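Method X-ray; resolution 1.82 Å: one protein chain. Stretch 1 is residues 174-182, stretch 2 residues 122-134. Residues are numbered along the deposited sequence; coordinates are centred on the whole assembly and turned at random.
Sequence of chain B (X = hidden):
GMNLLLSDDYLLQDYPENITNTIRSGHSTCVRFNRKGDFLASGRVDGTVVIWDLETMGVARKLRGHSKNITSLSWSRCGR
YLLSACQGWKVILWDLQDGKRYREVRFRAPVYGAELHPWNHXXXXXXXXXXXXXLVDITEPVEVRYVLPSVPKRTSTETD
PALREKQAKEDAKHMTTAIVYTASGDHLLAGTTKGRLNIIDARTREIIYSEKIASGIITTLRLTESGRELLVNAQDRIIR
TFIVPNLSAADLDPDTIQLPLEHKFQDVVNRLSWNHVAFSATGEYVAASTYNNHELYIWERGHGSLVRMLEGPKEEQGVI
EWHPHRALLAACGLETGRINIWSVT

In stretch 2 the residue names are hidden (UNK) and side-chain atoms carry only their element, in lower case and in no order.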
ATOM      1  N   HIS B 174      -1.988   1.686 -19.824  1.00 27.41           N
ATOM      2  CA  HIS B 174      -2.069   0.805 -18.662  1.00 26.87           C
ATOM      3  C   HIS B 174      -0.844   1.037 -17.799  1.00 28.34           C
ATOM      4  O   HIS B 174       0.258   0.640 -18.181  1.00 35.28           O
ATOM      5  CB  HIS B 174      -2.116  -0.649 -19.099  1.00 24.75           C
ATOM      6  CG  HIS B 174      -3.342  -1.017 -19.846  1.00 23.94           C
ATOM      7  ND1 HIS B 174      -4.293  -1.866 -19.313  1.00 28.85           N
ATOM      8  CD2 HIS B 174      -3.767  -0.703 -21.101  1.00 31.66           C
ATOM      9  CE1 HIS B 174      -5.269  -2.027 -20.192  1.00 29.55           C
ATOM     10  NE2 HIS B 174      -4.968  -1.345 -21.291  1.00 33.29           N
ATOM     11  N   MET B 175      -1.005   1.707 -16.671  1.00 26.46           N
ATOM     12  CA  MET B 175       0.159   2.029 -15.848  1.00 26.04           C
ATOM     13  C   MET B 175      -0.069   1.505 -14.441  1.00 24.92           C
ATOM     14  O   MET B 175      -1.204   1.490 -13.953  1.00 27.40           O
ATOM     15  CB  MET B 175       0.418   3.517 -15.827  1.00 28.08           C
ATOM     16  CG  MET B 175       0.590   4.032 -17.250  1.00 35.86           C
ATOM     17  SD  MET B 175       1.332   5.605 -17.378  1.00 59.75           S
ATOM     18  CE  MET B 175       0.206   6.560 -16.339  1.00 53.57           C
ATOM     19  N   THR B 176       1.003   1.049 -13.799  1.00 25.30           N
ATOM     20  CA  THR B 176       0.862   0.387 -12.518  1.00 23.39           C
ATOM     21  C   THR B 176       0.900   1.401 -11.371  1.00 25.62           C
ATOM     22  O   THR B 176       1.814   2.229 -11.280  1.00 29.98           O
ATOM     23  CB  THR B 176       1.980  -0.638 -12.360  1.00 25.73           C
ATOM     24  OG1 THR B 176       1.834  -1.665 -13.354  1.00 27.64           O
ATOM     25  CG2 THR B 176       2.004  -1.239 -10.975  1.00 25.08           C
ATOM     26  N   THR B 177      -0.070   1.298 -10.457  1.00 22.51           N
ATOM     27  CA  THR B 177      -0.293   2.344  -9.468  1.00 24.20           C
ATOM     28  C   THR B 177      -0.157   1.832  -8.059  1.00 26.19           C
ATOM     29  O   THR B 177      -0.137   2.652  -7.130  1.00 25.19           O
ATOM     30  CB  THR B 177      -1.689   2.946  -9.628  1.00 33.62           C
ATOM     31  OG1 THR B 177      -2.610   1.857  -9.785  1.00 31.17           O
ATOM     32  CG2 THR B 177      -1.721   3.889 -10.835  1.00 30.01           C
ATOM     33  N   ALA B 178      -0.026   0.529  -7.873  1.00 24.57           N
ATOM     34  CA  ALA B 178       0.037  -0.043  -6.537  1.00 29.20           C
ATOM     35  C   ALA B 178       0.649  -1.408  -6.713  1.00 31.77           C
ATOM     36  O   ALA B 178       0.370  -2.072  -7.706  1.00 25.61           O
ATOM     37  CB  ALA B 178      -1.354  -0.183  -5.858  1.00 22.93           C
ATOM     38  N   ILE B 179       1.468  -1.834  -5.765  1.00 21.05           N
ATOM     39  CA  ILE B 179       2.058  -3.160  -5.911  1.00 20.56           C
ATOM     40  C   ILE B 179       2.413  -3.701  -4.539  1.00 26.67           C
ATOM     41  O   ILE B 179       2.869  -2.949  -3.676  1.00 27.00           O
ATOM     42  CB  ILE B 179       3.300  -3.086  -6.824  1.00 32.48           C
ATOM     43  CG1 ILE B 179       3.752  -4.500  -7.207  1.00 25.77           C
ATOM     44  CG2 ILE B 179       4.417  -2.189  -6.163  1.00 32.93           C
ATOM     45  CD1 ILE B 179       4.836  -4.510  -8.284  1.00 35.34           C
ATOM     46  N   VAL B 180       2.199  -5.004  -4.334  1.00 21.94           N
ATOM     47  CA  VAL B 180       2.559  -5.650  -3.066  1.00 22.57           C
ATOM     48  C   VAL B 180       3.143  -7.019  -3.377  1.00 23.83           C
ATOM     49  O   VAL B 180       2.848  -7.615  -4.413  1.00 29.55           O
ATOM     50  CB  VAL B 180       1.357  -5.824  -2.093  1.00 35.82           C
ATOM     51  CG1 VAL B 180       0.832  -4.494  -1.648  1.00 35.66           C
ATOM     52  CG2 VAL B 180       0.220  -6.629  -2.723  1.00 21.21           C
ATOM     53  N   TYR B 181       3.929  -7.568  -2.440  1.00 23.88           N
ATOM     54  CA  TYR B 181       4.382  -8.952  -2.627  1.00 23.80           C
ATOM     55  C   TYR B 181       3.343  -9.895  -2.039  1.00 32.19           C
ATOM     56  O   TYR B 181       2.711  -9.575  -1.017  1.00 30.49           O
ATOM     57  CB  TYR B 181       5.706  -9.194  -1.851  1.00 25.55           C
ATOM     58  CG  TYR B 181       6.948  -8.563  -2.431  1.00 31.84           C
ATOM     59  CD1 TYR B 181       7.305  -7.257  -2.120  1.00 28.43           C
ATOM     60  CD2 TYR B 181       7.821  -9.326  -3.249  1.00 37.93           C
ATOM     61  CE1 TYR B 181       8.468  -6.683  -2.628  1.00 30.58           C
ATOM     62  CE2 TYR B 181       9.024  -8.773  -3.762  1.00 35.07           C
ATOM     63  CZ  TYR B 181       9.324  -7.459  -3.443  1.00 44.52           C
ATOM     64  OH  TYR B 181      10.468  -6.904  -3.909  1.00 33.58           O
ATOM     65  N   THR B 182       3.226 -11.084  -2.612  1.00 28.27           N
ATOM     66  CA  THR B 182       2.535 -12.168  -1.920  1.00 25.28           C
ATOM     67  C   THR B 182       3.369 -12.577  -0.696  1.00 37.56           C
ATOM     68  O   THR B 182       4.513 -12.150  -0.539  1.00 34.87           O
ATOM     69  CB  THR B 182       2.320 -13.374  -2.817  1.00 38.68           C
ATOM     70  OG1 THR B 182       3.601 -13.921  -3.188  1.00 32.65           O
ATOM     71  CG2 THR B 182       1.476 -12.981  -4.056  1.00 27.43           C
ATOM     72  N   UNK B 122      16.657  -6.633   1.354  1.00 41.71           N
ATOM     73  CA  UNK B 122      17.512  -6.178   0.262  1.00 47.27           C
ATOM     74  C   UNK B 122      16.826  -6.196  -1.107  1.00 45.32           C
ATOM     75  O   UNK B 122      17.523  -6.097  -2.129  1.00 44.97           O
ATOM     76  c   UNK B 122      18.782  -7.030   0.193  1.00 48.25           C
ATOM     77  c   UNK B 122      20.812  -7.369   3.181  1.00 70.88           C
ATOM     78  c   UNK B 122      19.706  -6.831   1.356  1.00 48.50           C
ATOM     79  c   UNK B 122      20.383  -5.735   1.783  1.00 57.33           C
ATOM     80  n   UNK B 122      19.979  -7.831   2.262  1.00 62.50           N
ATOM     81  n   UNK B 122      21.074  -6.102   2.912  1.00 68.72           N
ATOM     82  N   UNK B 123      15.498  -6.346  -1.166  1.00 37.84           N
ATOM     83  CA  UNK B 123      14.790  -6.197  -2.426  1.00 38.17           C
ATOM     84  C   UNK B 123      13.484  -5.482  -2.155  1.00 43.20           C
ATOM     85  O   UNK B 123      12.834  -5.747  -1.146  1.00 39.39           O
ATOM     86  c   UNK B 123      13.971  -7.381  -4.472  1.00 35.53           C
ATOM     87  c   UNK B 123      13.336  -8.622  -5.000  1.00 36.89           C
ATOM     88  c   UNK B 123      14.512  -7.533  -3.078  1.00 40.38           C
ATOM     89  o   UNK B 123      12.137  -8.843  -4.835  1.00 38.13           O
ATOM     90  n   UNK B 123      14.109  -9.397  -5.728  1.00 45.59           N
ATOM     91  N   UNK B 124      13.112  -4.557  -3.037  1.00 37.12           N
ATOM     92  CA  UNK B 124      11.812  -3.920  -2.933  1.00 36.14           C
ATOM     93  C   UNK B 124      11.210  -3.733  -4.318  1.00 30.14           C
ATOM     94  O   UNK B 124      11.897  -3.846  -5.357  1.00 33.30           O
ATOM     95  c   UNK B 124      13.820   0.631  -4.349  1.00 35.59           C
ATOM     96  c   UNK B 124      11.861  -2.556  -2.180  1.00 41.44           C
ATOM     97  c   UNK B 124      13.886  -1.163  -2.736  1.00 41.56           C
ATOM     98  c   UNK B 124      11.813  -0.641  -3.820  1.00 41.57           C
ATOM     99  c   UNK B 124      12.527  -1.441  -2.945  1.00 32.09           C
ATOM    100  c   UNK B 124      14.533  -0.146  -3.452  1.00 49.33           C
ATOM    101  c   UNK B 124      12.464   0.392  -4.522  1.00 32.58           C
ATOM    102  N   UNK B 125       9.910  -3.500  -4.315  1.00 28.93           N
ATOM    103  CA  UNK B 125       9.145  -3.168  -5.511  1.00 31.57           C
ATOM    104  C   UNK B 125       8.468  -1.818  -5.347  1.00 26.42           C
ATOM    105  O   UNK B 125       7.892  -1.512  -4.286  1.00 31.62           O
ATOM    106  c   UNK B 125       8.101  -4.234  -5.830  1.00 31.63           C
ATOM    107  N   UNK B 126       8.486  -1.016  -6.408  1.00 27.36           N
ATOM    108  CA  UNK B 126       7.874   0.313  -6.324  1.00 26.37           C
ATOM    109  C   UNK B 126       6.959   0.586  -7.518  1.00 41.40           C
ATOM    110  O   UNK B 126       7.190   0.105  -8.627  1.00 29.11           O
ATOM    111  c   UNK B 126       8.959   1.381  -6.222  1.00 28.16           C
ATOM    112  N   UNK B 127       5.906   1.344  -7.278  1.00 25.31           N
ATOM    113  CA  UNK B 127       5.069   1.860  -8.361  1.00 31.01           C
ATOM    114  C   UNK B 127       5.341   3.360  -8.487  1.00 36.44           C
ATOM    115  O   UNK B 127       5.454   4.063  -7.478  1.00 30.24           O
ATOM    116  c   UNK B 127       3.582   1.564  -8.086  1.00 23.21           C
ATOM    117  N   UNK B 128       5.471   3.852  -9.718  1.00 26.68           N
ATOM    118  CA  UNK B 128       5.903   5.219  -9.990  1.00 28.29           C
ATOM    119  C   UNK B 128       4.838   5.991 -10.755  1.00 38.84           C
ATOM    120  O   UNK B 128       4.186   5.442 -11.655  1.00 34.79           O
ATOM    121  c   UNK B 128       9.464   4.442 -11.037  1.00 49.92           C
ATOM    122  c   UNK B 128       8.301   4.511 -10.082  1.00 35.00           C
ATOM    123  c   UNK B 128       8.638   5.356  -8.820  1.00 42.08           C
ATOM    124  c   UNK B 128       7.168   5.202 -10.809  1.00 32.65           C
ATOM    125  N   UNK B 129       4.677   7.273 -10.402  1.00 35.76           N
ATOM    126  CA  UNK B 129       3.728   8.126 -11.092  1.00 35.39           C
ATOM    127  C   UNK B 129       4.122   8.265 -12.576  1.00 51.56           C
ATOM    128  O   UNK B 129       5.231   8.707 -12.913  1.00 38.24           O
ATOM    129  c   UNK B 129       0.456  11.117 -11.666  1.00 51.66           C
ATOM    130  c   UNK B 129       2.308  12.527 -12.241  1.00 57.42           C
ATOM    131  c   UNK B 129       3.648   9.484 -10.391  1.00 43.60           C
ATOM    132  c   UNK B 129       2.700  10.460 -11.045  1.00 42.44           C
ATOM    133  c   UNK B 129       3.178  11.613 -11.629  1.00 45.40           C
ATOM    134  c   UNK B 129       1.329  10.221 -11.057  1.00 49.19           C
ATOM    135  c   UNK B 129       0.948  12.269 -12.269  1.00 47.78           C
ATOM    136  N   UNK B 130       3.217   7.863 -13.463  1.00 39.67           N
ATOM    137  CA  UNK B 130       3.425   8.014 -14.901  1.00 47.58           C
ATOM    138  C   UNK B 130       4.760   7.414 -15.341  1.00 42.07           C
ATOM    139  O   UNK B 130       5.398   7.916 -16.267  1.00 41.35           O
ATOM    140  o   UNK B 130       2.816  12.268 -15.827  1.00 63.53           O
ATOM    141  c   UNK B 130       3.337   9.486 -15.323  1.00 46.97           C
ATOM    142  o   UNK B 130       0.618  11.936 -15.742  1.00 52.41           O
ATOM    143  c   UNK B 130       1.804  11.550 -15.568  1.00 72.08           C
ATOM    144  c   UNK B 130       1.976  10.120 -15.033  1.00 49.75           C
ATOM    145  N   UNK B 131       5.199   6.352 -14.668  1.00 38.78           N
ATOM    146  CA  UNK B 131       6.429   5.666 -15.037  1.00 46.42           C
ATOM    147  C   UNK B 131       6.280   4.170 -14.780  1.00 37.21           C
ATOM    148  O   UNK B 131       5.314   3.720 -14.158  1.00 30.86           O
ATOM    149  c   UNK B 131       7.628   6.239 -14.303  1.00 41.27           C
ATOM    150  o   UNK B 131       8.966   5.453 -16.111  1.00 48.67           O
ATOM    151  o   UNK B 131       9.606   7.312 -14.979  1.00 54.16           O
ATOM    152  c   UNK B 131       8.835   6.335 -15.191  1.00 70.87           C
ATOM    153  N   UNK B 132       7.252   3.398 -15.286  1.00 40.86           N
ATOM    154  CA  UNK B 132       7.182   1.947 -15.200  1.00 36.93           C
ATOM    155  C   UNK B 132       7.455   1.466 -13.777  1.00 37.29           C
ATOM    156  O   UNK B 132       8.363   1.981 -13.116  1.00 32.13           O
ATOM    157  c   UNK B 132       8.120   1.828 -17.573  1.00 56.72           C
ATOM    158  o   UNK B 132       9.759   1.179 -19.198  1.00 76.13           O
ATOM    159  c   UNK B 132       9.485   1.927 -18.258  1.00 72.58           C
ATOM    160  n   UNK B 132      10.343   2.859 -17.794  1.00 66.40           N
ATOM    161  c   UNK B 132       8.215   1.320 -16.145  1.00 37.54           C
ATOM    162  N   UNK B 133       6.760   0.426 -13.314  1.00 28.96           N
ATOM    163  CA  UNK B 133       7.028  -0.107 -11.965  1.00 28.63           C
ATOM    164  C   UNK B 133       8.363  -0.822 -11.942  1.00 30.52           C
ATOM    165  O   UNK B 133       8.825  -1.303 -12.964  1.00 31.65           O
ATOM    166  c   UNK B 133       5.886  -1.097 -11.735  1.00 36.41           C
ATOM    167  c   UNK B 133       5.517  -1.568 -13.125  1.00 34.12           C
ATOM    168  c   UNK B 133       5.712  -0.338 -13.999  1.00 29.93           C
ATOM    169  N   UNK B 134       8.991  -0.871 -10.763  1.00 30.37           N
ATOM    170  CA  UNK B 134      10.373  -1.349 -10.690  1.00 45.33           C
ATOM    171  C   UNK B 134      10.576  -2.343  -9.550  1.00 34.85           C
ATOM    172  O   UNK B 134      10.006  -2.194  -8.469  1.00 33.53           O
ATOM    173  c   UNK B 134      11.368  -0.179 -10.497  1.00 39.27           C
ATOM    174  s   UNK B 134      11.952   0.333 -13.152  1.00 50.16           S
ATOM    175  c   UNK B 134      13.634   0.012 -12.725  1.00 41.58           C
ATOM    176  c   UNK B 134      11.325   0.900 -11.558  1.00 40.49           C
TER
HETATM  177  O   HOH W   1       4.562   2.162 -11.734  1.00 27.06           O
HETATM  178  O   HOH W   2       2.307   4.480 -13.110  1.00 31.78           O
HETATM  179  O   HOH W   3       3.277   1.957 -15.155  1.00 38.33           O

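Position 122 carries one carbon leading into a five-membered ring of three carbons and two nitrogens, which is an imidazole, and lies out of reach of stretch 1; it is His122. Position 123 has three side-chain carbons, the third bearing one oxygen and one nitrogen, and its oxygen lies 2.7 Å from Tyr181 OH. An amide one carbon longer than asparagine is Gln123, and the hydroxyl donates a hydrogen bond to OE1. The CA-to-CB bond runs sideways, but the extended chain (chi1 and chi2 both t) brings its end nearer.

At 124 one carbon precedes a six-carbon ring with no further atom, and the backbone C sits 3.3 Å from Tyr181 OH, at the edge of the tyrosine ring. This is Phe124, whose CA-to-CB bond points away. Position 125 has a single carbon, CB, pointing toward stretch 1, 4.0 Å from Tyr181 CE1 and 4.1 Å from Ile179 CD1; it is Ala125. Position 126, again one carbon, has CB pointing away, and is Ala126. Its backbone pairs within the stretch, Ala126 N donating to the O of 134 at 2.8 Å.

The single carbon at 127, CB, points toward stretch 1, 3.7 Å from Thr176 O and 4.3 Å from Ile179 CG2, and identifies Ala127. Four carbons forked at the second make 128 Leu128, whose CA-to-CB bond points away. One carbon and a six-carbon ring, exposed and without contact, make 129 Phe129. At 130, three carbons end in two oxygens, a carboxylate, and Met175 CE lies 3.8 Å from the CA of 130: this is Glu130, with phi/psi of 53/32 within a type II turn from Leu128 to 131.

Position 131 has two carbons, the second with two oxygens: Asp131. Its OD1 accepts a hydrogen bond from the backbone N of 132 at 2.8 Å. Three carbons ending in one oxygen and one nitrogen, exposed and clear of stretch 1, make 132 Gln132. Position 133 has three carbons that close a ring onto the backbone N, one of them 3.7 Å from Thr176 OG1: this is Pro133, and the carbon is CG. Position 134 has two carbons, a sulfur and a final carbon, unbranched, and no contact with stretch 1, which gives Met134.

The strands run nearly antiparallel (158°), yet no direct backbone hydrogen bond joins them. Alanine side chains pack against Ile179 and Tyr181, while water 3 donates to Asp131 O (2.9 Å) and accepts from Thr176 N (2.8 Å). Tyr181–Gln123 is the sole direct hydrogen bond across the contact, which buries 557 Å².

Stretch 2 122-134: HQFAAALFEDQPM
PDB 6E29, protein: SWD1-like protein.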